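PDB 2IMQ: salivary nitrophorin from Cimex lectularius, which delivers nitric oxide carried on a heme b to the victim during feeding and thereby dilates its blood vessels. Local coordinates for residues G17-P22 / Y266-H271; D193-F198 / P239-R244; T223-P228 / E232-A237. All blocks are in the same frame, centred on the assembly; numbering follows the deposited sequence. Where two conformers were deposited one is given.

Interaction 1: G17-P22 / Y266-H271; sequences GHERAP and YKQTEH. With HEM (protoporphyrin IX containing Fe), chain B.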
loop_
_atom_site.group_PDB
_atom_site.type_symbol
_atom_site.label_atom_id
_atom_site.label_comp_id
_atom_site.label_asym_id
_atom_site.label_seq_id
_atom_site.Cartn_x
_atom_site.Cartn_y
_atom_site.Cartn_z
ATOM N N GLY A 17 -4.686 8.198 -9.050
ATOM C CA GLY A 17 -5.157 9.504 -9.505
ATOM C C GLY A 17 -6.627 9.472 -9.851
ATOM O O GLY A 17 -7.447 9.033 -9.031
ATOM N N HIS A 18 -6.956 9.915 -11.077
ATOM C CA HIS A 18 -8.326 9.881 -11.562
ATOM C C HIS A 18 -8.610 8.620 -12.370
ATOM O O HIS A 18 -9.705 8.482 -12.927
ATOM C CB HIS A 18 -8.631 11.146 -12.404
ATOM C CG HIS A 18 -8.624 12.420 -11.607
ATOM N ND1 HIS A 18 -9.777 13.099 -11.272
ATOM C CD2 HIS A 18 -7.603 13.128 -11.070
ATOM C CE1 HIS A 18 -9.463 14.179 -10.575
ATOM N NE2 HIS A 18 -8.148 14.216 -10.431
ATOM N N GLU A 19 -7.685 7.669 -12.429
ATOM C CA GLU A 19 -7.892 6.485 -13.268
ATOM C C GLU A 19 -8.867 5.488 -12.654
ATOM O O GLU A 19 -8.794 5.188 -11.477
ATOM C CB GLU A 19 -6.604 5.777 -13.658
ATOM C CG GLU A 19 -6.432 5.677 -15.177
ATOM C CD GLU A 19 -6.319 4.248 -15.633
ATOM O OE1 GLU A 19 -6.749 3.936 -16.763
ATOM O OE2 GLU A 19 -5.817 3.423 -14.836
ATOM N N ARG A 20 -9.773 4.978 -13.484
ATOM C CA ARG A 20 -10.631 3.875 -13.098
ATOM C C ARG A 20 -9.879 2.588 -12.835
ATOM O O ARG A 20 -8.803 2.358 -13.367
ATOM C CB ARG A 20 -11.657 3.598 -14.192
ATOM C CG ARG A 20 -11.108 3.051 -15.478
ATOM C CD ARG A 20 -12.177 2.805 -16.497
ATOM N NE ARG A 20 -11.651 2.387 -17.790
ATOM C CZ ARG A 20 -12.403 2.201 -18.884
ATOM N NH1 ARG A 20 -13.722 2.387 -18.842
ATOM N NH2 ARG A 20 -11.840 1.823 -20.028
ATOM N N ALA A 21 -10.434 1.731 -11.995
ATOM C CA ALA A 21 -9.850 0.423 -11.806
ATOM C C ALA A 21 -9.743 -0.298 -13.128
ATOM O O ALA A 21 -10.673 -0.246 -13.978
ATOM C CB ALA A 21 -10.653 -0.403 -10.839
ATOM N N PRO A 22 -8.638 -1.016 -13.326
ATOM C CA PRO A 22 -8.510 -1.858 -14.496
ATOM C C PRO A 22 -9.463 -3.032 -14.388
ATOM O O PRO A 22 -10.009 -3.308 -13.321
ATOM C CB PRO A 22 -7.038 -2.293 -14.472
ATOM C CG PRO A 22 -6.634 -2.173 -13.107
ATOM C CD PRO A 22 -7.450 -1.107 -12.453
ATOM N N TYR A 266 0.816 -2.410 -15.982
ATOM C CA TYR A 266 -0.197 -1.411 -15.737
ATOM C C TYR A 266 0.371 -0.026 -15.977
ATOM O O TYR A 266 0.836 0.632 -15.019
ATOM C CB TYR A 266 -0.748 -1.568 -14.294
ATOM C CG TYR A 266 -1.480 -2.870 -14.088
ATOM C CD1 TYR A 266 -0.832 -4.002 -13.672
ATOM C CD2 TYR A 266 -2.841 -2.975 -14.364
ATOM C CE1 TYR A 266 -1.496 -5.213 -13.505
ATOM C CE2 TYR A 266 -3.523 -4.182 -14.185
ATOM C CZ TYR A 266 -2.856 -5.300 -13.777
ATOM O OH TYR A 266 -3.480 -6.515 -13.576
ATOM N N LYS A 267 0.358 0.415 -17.254
ATOM C CA LYS A 267 0.979 1.675 -17.660
ATOM C C LYS A 267 0.040 2.838 -17.783
ATOM O O LYS A 267 0.432 3.923 -18.241
ATOM C CB LYS A 267 1.677 1.540 -19.021
ATOM C CG LYS A 267 2.674 0.448 -19.085
ATOM C CD LYS A 267 3.430 0.428 -20.407
ATOM C CE LYS A 267 4.053 -0.934 -20.615
ATOM N NZ LYS A 267 5.099 -1.254 -19.595
ATOM N N GLN A 268 -1.193 2.647 -17.366
ATOM C CA GLN A 268 -2.251 3.597 -17.641
ATOM C C GLN A 268 -1.974 4.931 -17.008
ATOM O O GLN A 268 -2.567 5.953 -17.381
ATOM C CB GLN A 268 -3.600 3.102 -17.089
ATOM C CG GLN A 268 -4.070 1.778 -17.666
ATOM C CD GLN A 268 -3.877 0.621 -16.727
ATOM O OE1 GLN A 268 -4.822 -0.056 -16.368
ATOM N NE2 GLN A 268 -2.672 0.398 -16.327
ATOM N N THR A 269 -1.090 4.974 -16.000
ATOM C CA THR A 269 -0.873 6.250 -15.363
ATOM C C THR A 269 0.614 6.533 -15.092
ATOM O O THR A 269 1.466 5.796 -15.494
ATOM C CB THR A 269 -1.735 6.360 -14.110
ATOM O OG1 THR A 269 -1.954 7.727 -13.787
ATOM C CG2 THR A 269 -1.079 5.786 -12.867
ATOM N N GLU A 270 0.851 7.647 -14.455
ATOM C CA GLU A 270 2.182 8.123 -14.179
ATOM C C GLU A 270 2.946 7.308 -13.102
ATOM O O GLU A 270 4.164 7.405 -13.016
ATOM C CB GLU A 270 2.091 9.532 -13.631
ATOM C CG GLU A 270 1.444 10.631 -14.420
ATOM C CD GLU A 270 1.544 11.898 -13.565
ATOM O OE1 GLU A 270 1.355 11.830 -12.310
ATOM O OE2 GLU A 270 1.868 12.936 -14.133
ATOM N N HIS A 271 2.208 6.606 -12.246
ATOM C CA HIS A 271 2.782 5.694 -11.259
ATOM C C HIS A 271 2.453 4.277 -11.653
ATOM O O HIS A 271 1.361 3.983 -12.181
ATOM C CB HIS A 271 2.120 5.876 -9.908
ATOM C CG HIS A 271 2.229 7.220 -9.312
ATOM N ND1 HIS A 271 3.067 7.493 -8.239
ATOM C CD2 HIS A 271 1.498 8.333 -9.529
ATOM C CE1 HIS A 271 2.869 8.743 -7.866
ATOM N NE2 HIS A 271 1.922 9.273 -8.624
HETATM C CHA HEM B . -14.694 0.244 -4.367
HETATM C CHB HEM B . -10.286 -0.533 -6.230
HETATM C CHC HEM B . -10.616 3.586 -8.700
HETATM C CHD HEM B . -14.815 4.570 -6.666
HETATM C C1A HEM B . -13.505 -0.357 -4.662
HETATM C C2A HEM B . -13.045 -1.640 -4.183
HETATM C C3A HEM B . -11.798 -1.816 -4.690
HETATM C C4A HEM B . -11.468 -0.687 -5.511
HETATM C CMA HEM B . -10.922 -3.039 -4.485
HETATM C CAA HEM B . -13.803 -2.636 -3.276
HETATM C CBA HEM B . -14.449 -3.623 -4.286
HETATM C CGA HEM B . -15.321 -4.650 -3.579
HETATM O O1A HEM B . -16.449 -4.315 -3.221
HETATM O O2A HEM B . -14.911 -5.828 -3.432
HETATM C C1B HEM B . -10.017 0.506 -7.065
HETATM C C2B HEM B . -8.820 0.639 -7.860
HETATM C C3B HEM B . -8.897 1.769 -8.554
HETATM C C4B HEM B . -10.158 2.384 -8.228
HETATM C CMB HEM B . -7.799 -0.438 -7.762
HETATM C CAB HEM B . -7.893 2.378 -9.519
HETATM C CBB HEM B . -6.954 1.626 -10.109
HETATM C C1C HEM B . -11.787 4.235 -8.433
HETATM C C2C HEM B . -12.200 5.527 -8.919
HETATM C C3C HEM B . -13.400 5.753 -8.393
HETATM C C4C HEM B . -13.709 4.705 -7.471
HETATM C CMC HEM B . -11.509 6.368 -9.998
HETATM C CAC HEM B . -14.279 6.972 -8.635
HETATM C CBC HEM B . -13.871 8.206 -8.345
HETATM C C1D HEM B . -15.125 3.519 -5.831
HETATM C C2D HEM B . -16.276 3.501 -4.960
HETATM C C3D HEM B . -16.258 2.169 -4.284
HETATM C C4D HEM B . -15.084 1.490 -4.766
HETATM C CMD HEM B . -17.331 4.596 -4.802
HETATM C CAD HEM B . -17.309 1.723 -3.252
HETATM C CBD HEM B . -18.598 1.515 -4.032
HETATM C CGD HEM B . -19.592 0.760 -3.206
HETATM O O1D HEM B . -20.724 0.526 -3.742
HETATM O O2D HEM B . -19.240 0.415 -2.041
HETATM N NA HEM B . -12.538 0.206 -5.488
HETATM N NB HEM B . -10.805 1.600 -7.291
HETATM N NC HEM B . -12.709 3.785 -7.537
HETATM N ND HEM B . -14.440 2.322 -5.665
HETATM FE FE HEM B . -12.696 1.922 -6.607
#

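Interaction 2: D193-F198 / P239-R244; sequences DGLMAF and PSWTDR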
loop_
_atom_site.group_PDB
_atom_site.type_symbol
_atom_site.label_atom_id
_atom_site.label_comp_id
_atom_site.label_asym_id
_atom_site.label_seq_id
_atom_site.Cartn_x
_atom_site.Cartn_y
_atom_site.Cartn_z
ATOM N N ASP A 193 20.309 0.399 -5.534
ATOM C CA ASP A 193 20.714 0.689 -4.175
ATOM C C ASP A 193 21.410 2.051 -4.108
ATOM O O ASP A 193 21.284 2.776 -3.125
ATOM C CB ASP A 193 21.629 -0.388 -3.633
ATOM C CG ASP A 193 20.975 -1.689 -3.427
ATOM O OD1 ASP A 193 19.733 -1.769 -3.393
ATOM O OD2 ASP A 193 21.681 -2.730 -3.281
ATOM N N GLY A 194 22.099 2.430 -5.166
ATOM C CA GLY A 194 22.748 3.718 -5.223
ATOM C C GLY A 194 21.736 4.825 -5.255
ATOM O O GLY A 194 21.908 5.870 -4.604
ATOM N N LEU A 195 20.670 4.654 -6.002
ATOM C CA LEU A 195 19.606 5.658 -6.064
ATOM C C LEU A 195 18.799 5.683 -4.755
ATOM O O LEU A 195 18.410 6.750 -4.251
ATOM C CB LEU A 195 18.728 5.457 -7.290
ATOM C CG LEU A 195 17.678 6.547 -7.537
ATOM C CD1 LEU A 195 18.322 7.882 -7.621
ATOM C CD2 LEU A 195 16.881 6.234 -8.712
ATOM N N MET A 196 18.597 4.509 -4.187
ATOM C CA MET A 196 17.916 4.369 -2.907
ATOM C C MET A 196 18.635 5.085 -1.791
ATOM O O MET A 196 18.036 5.446 -0.782
ATOM C CB MET A 196 17.704 2.886 -2.555
ATOM C CG MET A 196 16.602 2.615 -1.546
ATOM S SD MET A 196 15.008 3.142 -2.302
ATOM C CE MET A 196 14.347 1.807 -3.111
ATOM N N ALA A 197 19.927 5.346 -1.941
ATOM C CA ALA A 197 20.664 6.145 -0.962
ATOM C C ALA A 197 20.074 7.564 -0.799
ATOM O O ALA A 197 20.186 8.139 0.250
ATOM C CB ALA A 197 22.119 6.198 -1.274
ATOM N N PHE A 198 19.389 8.067 -1.818
ATOM C CA PHE A 198 18.777 9.413 -1.837
ATOM C C PHE A 198 17.293 9.371 -1.472
ATOM O O PHE A 198 16.672 10.419 -1.346
ATOM C CB PHE A 198 18.967 10.046 -3.207
ATOM C CG PHE A 198 20.389 10.178 -3.573
ATOM C CD1 PHE A 198 20.983 9.300 -4.455
ATOM C CD2 PHE A 198 21.164 11.182 -3.024
ATOM C CE1 PHE A 198 22.311 9.407 -4.763
ATOM C CE2 PHE A 198 22.513 11.282 -3.382
ATOM C CZ PHE A 198 23.057 10.394 -4.221
ATOM N N PRO A 239 12.808 10.735 -10.779
ATOM C CA PRO A 239 12.283 9.392 -10.608
ATOM C C PRO A 239 12.348 8.957 -9.154
ATOM O O PRO A 239 13.370 9.074 -8.486
ATOM C CB PRO A 239 13.228 8.529 -11.496
ATOM C CG PRO A 239 13.639 9.451 -12.610
ATOM C CD PRO A 239 13.768 10.807 -11.894
ATOM N N SER A 240 11.231 8.404 -8.677
ATOM C CA SER A 240 11.063 8.049 -7.280
ATOM C C SER A 240 10.241 6.792 -7.114
ATOM O O SER A 240 9.494 6.415 -8.022
ATOM C CB SER A 240 10.357 9.190 -6.507
ATOM O OG SER A 240 11.124 10.345 -6.470
ATOM N N TRP A 241 10.355 6.220 -5.914
ATOM C CA TRP A 241 9.530 5.114 -5.465
ATOM C C TRP A 241 8.376 5.687 -4.669
ATOM O O TRP A 241 8.550 6.125 -3.524
ATOM C CB TRP A 241 10.359 4.151 -4.669
ATOM C CG TRP A 241 11.315 3.376 -5.538
ATOM C CD1 TRP A 241 11.050 2.267 -6.265
ATOM C CD2 TRP A 241 12.713 3.645 -5.710
ATOM N NE1 TRP A 241 12.190 1.866 -6.916
ATOM C CE2 TRP A 241 13.226 2.679 -6.566
ATOM C CE3 TRP A 241 13.570 4.647 -5.248
ATOM C CZ2 TRP A 241 14.550 2.641 -6.921
ATOM C CZ3 TRP A 241 14.900 4.610 -5.614
ATOM C CH2 TRP A 241 15.359 3.607 -6.458
ATOM N N THR A 242 7.220 5.688 -5.281
ATOM C CA THR A 242 6.045 6.330 -4.696
ATOM C C THR A 242 5.222 5.358 -3.861
ATOM O O THR A 242 5.228 5.416 -2.625
ATOM C CB THR A 242 5.283 7.057 -5.753
ATOM O OG1 THR A 242 4.939 6.147 -6.777
ATOM C CG2 THR A 242 6.129 8.121 -6.349
ATOM N N ASP A 243 4.639 4.370 -4.503
ATOM C CA ASP A 243 3.928 3.286 -3.770
ATOM C C ASP A 243 4.930 2.395 -3.050
ATOM O O ASP A 243 5.886 1.924 -3.671
ATOM C CB ASP A 243 3.102 2.468 -4.744
ATOM C CG ASP A 243 1.854 3.231 -5.151
ATOM O OD1 ASP A 243 0.887 3.240 -4.314
ATOM O OD2 ASP A 243 1.737 3.888 -6.221
ATOM N N ARG A 244 4.705 2.137 -1.770
ATOM C CA ARG A 244 5.576 1.374 -0.942
ATOM C C ARG A 244 4.758 0.416 -0.126
ATOM O O ARG A 244 3.587 0.637 0.153
ATOM C CB ARG A 244 6.402 2.272 0.029
ATOM C CG ARG A 244 7.000 3.507 -0.610
ATOM C CD ARG A 244 8.116 3.260 -1.615
ATOM N NE ARG A 244 9.392 3.030 -0.992
ATOM C CZ ARG A 244 10.287 3.967 -0.738
ATOM N NH1 ARG A 244 10.073 5.239 -1.085
ATOM N NH2 ARG A 244 11.406 3.633 -0.096
#

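Interaction 3: T223-P228 / E232-A237; sequences TYKFKP and EYDLSA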
loop_
_atom_site.group_PDB
_atom_site.type_symbol
_atom_site.label_atom_id
_atom_site.label_comp_id
_atom_site.label_asym_id
_atom_site.label_seq_id
_atom_site.Cartn_x
_atom_site.Cartn_y
_atom_site.Cartn_z
ATOM N N THR A 223 8.997 3.923 -9.688
ATOM C CA THR A 223 7.656 3.689 -10.218
ATOM C C THR A 223 6.941 4.979 -10.664
ATOM O O THR A 223 5.783 4.943 -11.086
ATOM C CB THR A 223 6.809 2.996 -9.168
ATOM O OG1 THR A 223 6.749 3.804 -7.970
ATOM C CG2 THR A 223 7.365 1.625 -8.837
ATOM N N TYR A 224 7.643 6.088 -10.656
ATOM C CA TYR A 224 7.154 7.382 -10.959
ATOM C C TYR A 224 8.346 8.231 -11.414
ATOM O O TYR A 224 9.463 7.973 -10.986
ATOM C CB TYR A 224 6.505 7.983 -9.707
ATOM C CG TYR A 224 6.138 9.391 -9.675
ATOM C CD1 TYR A 224 4.901 9.834 -10.120
ATOM C CD2 TYR A 224 7.032 10.328 -9.184
ATOM C CE1 TYR A 224 4.542 11.170 -10.036
ATOM C CE2 TYR A 224 6.661 11.648 -9.028
ATOM C CZ TYR A 224 5.428 12.076 -9.498
ATOM O OH TYR A 224 5.042 13.399 -9.445
ATOM N N LYS A 225 8.169 9.209 -12.262
ATOM C CA LYS A 225 6.955 9.562 -12.966
ATOM C C LYS A 225 7.100 9.168 -14.413
ATOM O O LYS A 225 8.078 9.567 -15.049
ATOM C CB LYS A 225 6.767 11.073 -12.858
ATOM C CG LYS A 225 5.540 11.676 -13.551
ATOM C CD LYS A 225 5.602 13.174 -13.390
ATOM C CE LYS A 225 4.472 13.913 -14.018
ATOM N NZ LYS A 225 4.658 15.424 -13.882
ATOM N N PHE A 226 6.134 8.425 -14.922
ATOM C CA PHE A 226 6.138 7.930 -16.287
ATOM C C PHE A 226 5.224 8.767 -17.161
ATOM O O PHE A 226 4.218 9.346 -16.721
ATOM C CB PHE A 226 5.694 6.488 -16.336
ATOM C CG PHE A 226 6.694 5.536 -15.798
ATOM C CD1 PHE A 226 6.629 5.098 -14.478
ATOM C CD2 PHE A 226 7.769 5.147 -16.587
ATOM C CE1 PHE A 226 7.586 4.239 -14.006
ATOM C CE2 PHE A 226 8.726 4.283 -16.123
ATOM C CZ PHE A 226 8.643 3.855 -14.820
ATOM N N LYS A 227 5.568 8.802 -18.439
ATOM C CA LYS A 227 4.611 9.318 -19.415
ATOM C C LYS A 227 3.581 8.206 -19.591
ATOM O O LYS A 227 3.968 7.070 -19.808
ATOM C CB LYS A 227 5.327 9.672 -20.713
ATOM C CG LYS A 227 6.430 10.681 -20.550
ATOM C CD LYS A 227 7.164 10.928 -21.849
ATOM C CE LYS A 227 8.120 12.085 -21.678
ATOM N NZ LYS A 227 7.359 13.327 -21.386
ATOM N N PRO A 228 2.293 8.471 -19.388
ATOM C CA PRO A 228 1.286 7.398 -19.459
ATOM C C PRO A 228 1.373 6.503 -20.704
ATOM O O PRO A 228 1.698 6.976 -21.799
ATOM C CB PRO A 228 -0.025 8.171 -19.466
ATOM C CG PRO A 228 0.262 9.369 -18.693
ATOM C CD PRO A 228 1.671 9.760 -19.047
ATOM N N GLU A 232 8.734 5.356 -20.389
ATOM C CA GLU A 232 9.653 6.485 -20.439
ATOM C C GLU A 232 9.377 7.406 -19.257
ATOM O O GLU A 232 8.243 7.848 -19.017
ATOM C CB GLU A 232 9.535 7.232 -21.758
ATOM C CG GLU A 232 9.935 6.398 -22.972
ATOM C CD GLU A 232 9.596 7.048 -24.276
ATOM O OE1 GLU A 232 9.540 8.309 -24.325
ATOM O OE2 GLU A 232 9.374 6.288 -25.246
ATOM N N TYR A 233 10.418 7.704 -18.527
ATOM C CA TYR A 233 10.256 8.685 -17.440
ATOM C C TYR A 233 9.974 10.049 -17.981
ATOM O O TYR A 233 10.618 10.505 -18.928
ATOM C CB TYR A 233 11.443 8.742 -16.500
ATOM C CG TYR A 233 11.576 7.500 -15.669
ATOM C CD1 TYR A 233 12.427 6.502 -16.039
ATOM C CD2 TYR A 233 10.837 7.331 -14.506
ATOM C CE1 TYR A 233 12.541 5.362 -15.318
ATOM C CE2 TYR A 233 10.935 6.213 -13.785
ATOM C CZ TYR A 233 11.777 5.211 -14.169
ATOM O OH TYR A 233 11.936 4.038 -13.494
ATOM N N ASP A 234 8.981 10.665 -17.394
ATOM C CA ASP A 234 8.781 12.083 -17.465
ATOM C C ASP A 234 9.708 12.750 -16.446
ATOM O O ASP A 234 9.453 12.715 -15.219
ATOM C CB ASP A 234 7.326 12.382 -17.186
ATOM C CG ASP A 234 7.034 13.858 -17.186
ATOM O OD1 ASP A 234 7.967 14.655 -17.219
ATOM O OD2 ASP A 234 5.869 14.322 -17.101
ATOM N N LEU A 235 10.782 13.360 -16.943
ATOM C CA LEU A 235 11.826 13.862 -16.097
ATOM C C LEU A 235 11.606 15.257 -15.554
ATOM O O LEU A 235 12.488 15.812 -14.930
ATOM C CB LEU A 235 13.196 13.700 -16.751
ATOM C CG LEU A 235 13.514 12.226 -17.054
ATOM C CD1 LEU A 235 14.612 12.127 -18.072
ATOM C CD2 LEU A 235 13.793 11.431 -15.774
ATOM N N SER A 236 10.364 15.756 -15.688
ATOM C CA SER A 236 9.860 16.877 -14.886
ATOM C C SER A 236 9.856 16.620 -13.375
ATOM O O SER A 236 9.853 17.541 -12.580
ATOM C CB SER A 236 8.447 17.300 -15.291
ATOM O OG SER A 236 7.476 16.313 -15.040
ATOM N N ALA A 237 9.896 15.355 -12.979
ATOM C CA ALA A 237 10.125 14.951 -11.591
ATOM C C ALA A 237 11.305 13.996 -11.534
ATOM O O ALA A 237 11.525 13.159 -12.400
ATOM C CB ALA A 237 8.873 14.264 -11.056
HETATM O O HOH W 1 10.377 10.812 -13.354
HETATM O O HOH W 2 3.642 11.887 -16.941
#

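Interaction 1: G17-P22 / Y266-H271
Glu19 and Gln268 reach toward each other from two loops and cross at about a right angle, carboxylate against methylene. The touching atom of Gln268 is CB, which lies 3.2 Å from Glu19 OE2. The carboxylate, CD and both oxygens, lies against CB and CG of the glutamine, not on its amide, and the carboxylate and amide planes stand 72° apart. Glu19 was modelled in two conformers, so this close approach describes one of them and should be read with caution. With CG beside its backbone N (chi1 -60°) and a bend at chi2, Gln268 turns its amide so that OE1 comes 3.7 Å from Pro22 CB.

The second pairing is apolar. Pro22 and Tyr266 also cross at about a right angle, with Pro22 CG 3.9 Å from Tyr266 CE2; the phenol end is held separately, by a hydrogen bond from Tyr266 OH to Asn24 O. Both loops lie at the same end of neighbouring strands in a sheet of the DNase I-like beta sandwich, one leaving strand 6-17 and the other leading into its antiparallel neighbour 274-281. Trp14 of strand 6-17 packs against both Pro22 and Gln268.

On its other flank the 17-22 loop lines the pocket of the heme bound through Cys60. Ala21 CB, which points away from 266-271, sits 3.6 Å from C3B of a heme pyrrole ring. While Pro22 CG faces Tyr266, Pro22 CD meets the heme vinyl carbon CBB, also at 3.6 Å. Glu19 O lies 3.3 Å from the heme methyl CMC.

Interaction 2: D193-F198 / P239-R244
Helix 192-196 approaches the loop leading into strand 243-248 with Met196 and Trp241 as the nearest backbone pair, their CA atoms 8.8 Å apart, so side chains alone bridge the gap. Segment 239-244, loop and first strand residues, carries the run Pro239-Ser240-Trp241-Thr242-Asp243-Arg244, which resembles the PSWCDR-type signature of the inositol polyphosphate 5-phosphatases within the DNase I-like fold, with Thr242 at the cysteine position. In this nitrophorin the contact lies away from the heme, and its centre is the Trp241 indole.

Met196 makes a Met-aromatic contact with that ring. Its CB does not point straight at the loop, but CG lies opposite the backbone N (chi1 -159°), and bends at chi2 and chi3 fold the thioether over the indole. Met196 CE sits over the face of the six-membered ring, 3.5 Å from its centroid and 8° off the normal, a CH-pi contact. Met196 SD lies over the same ring, 3.9 Å from the centroid. These details hold for one of the two conformers deposited for this methionine.

Leu195 meets the far end of the indole instead, its CD2 3.8 Å from Trp241 CH2. It also packs on Ala183, Leu186 and Val187 of helix 180-188, which ties the indole's outer carbons to a second helix. Trp241 NE1 is hydrogen-bonded to Phe220 O, which restrains the indole.

Arg244 lies beside the sulfur, with NH2 4.3 Å from Met196 SD. Salt bridges to Glu215 and Asp199 hold its guanidinium, and Arg244 NH1 turns back on its own segment to donate a 3.0 Å hydrogen bond to Trp241 O.

Interaction 3: T223-P228 / E232-A237
A cis peptide bond, unusual before a residue other than proline, joins Tyr224 to Lys225, and both side chains touch segment 232-237. Lys225 CB lies over the centre of the Tyr224 ring, while Tyr224 CE2 touches Ala237 CB at 4.0 Å. From there the lysine runs fully extended, with CG opposite the backbone N (chi1 179°), alongside Asp234 and pointing the same way. Lys225 NZ is hydrogen-bonded to Ser236 OG at 3.2 Å and forms a long salt bridge with Asp234 OD2.

Asp234 is itself held in shape. Its OD1 accepts from both Ser236 N and Ser236 OG, which arrive from the same face of the carboxylate plane; the backbone bond makes an Asx turn at the start of the type I beta turn from Asp234 to Ala237.

Between these features the two segments form a minimal antiparallel hairpin with a single bridge. Phe226 and Tyr233 are its non-hydrogen-bonded pair, flanked by Asp234 N to Lys225 O, a short but bent bond of 2.7 Å, and Lys227 N to Glu232 O, nearly straight at 2.9 Å. CA-H...O contacts from Tyr233 and Phe226 add to the grip on the same two carbonyl oxygens.

The side chains of the bridge pair lie side by side as an offset stack, centroids 4.4 Å apart and planes at 28°. Phe226 CZ comes to 3.4 Å from Tyr233 CE2, and the edge of the tyrosine ring faces the carbonyls of Tyr224 and Lys225. Outside the hairpin, Arg272 makes a cation-pi contact with Phe226, and Tyr233 OH is hydrogen-bonded to Pro222 O. One ordered water accepts from Lys225 N at 2.9 Å and lies between that amide and the carbonyls of Asp234 and Ala237.

Interactions 1 and 2 each touch interaction 3, and the chemistry of the three contacts follows their burial. Interaction 2 is buried and rests on thioether and aliphatic groups around an indole; interaction 1, partly buried beside the heme, mixes apolar packing with a carboxylate; interaction 3, at the surface, combines an aromatic stack with backbone bonds, charges and water. They share a common seam. His271 of interaction 1 is hydrogen-bonded to Thr242 of interaction 2 and stacks on Tyr224 of interaction 3, while Glu270 O accepts from Phe226 N. Tyr224 O in turn receives Ser240 N, so segments 266-271 and 239-244 each border segment 223-228.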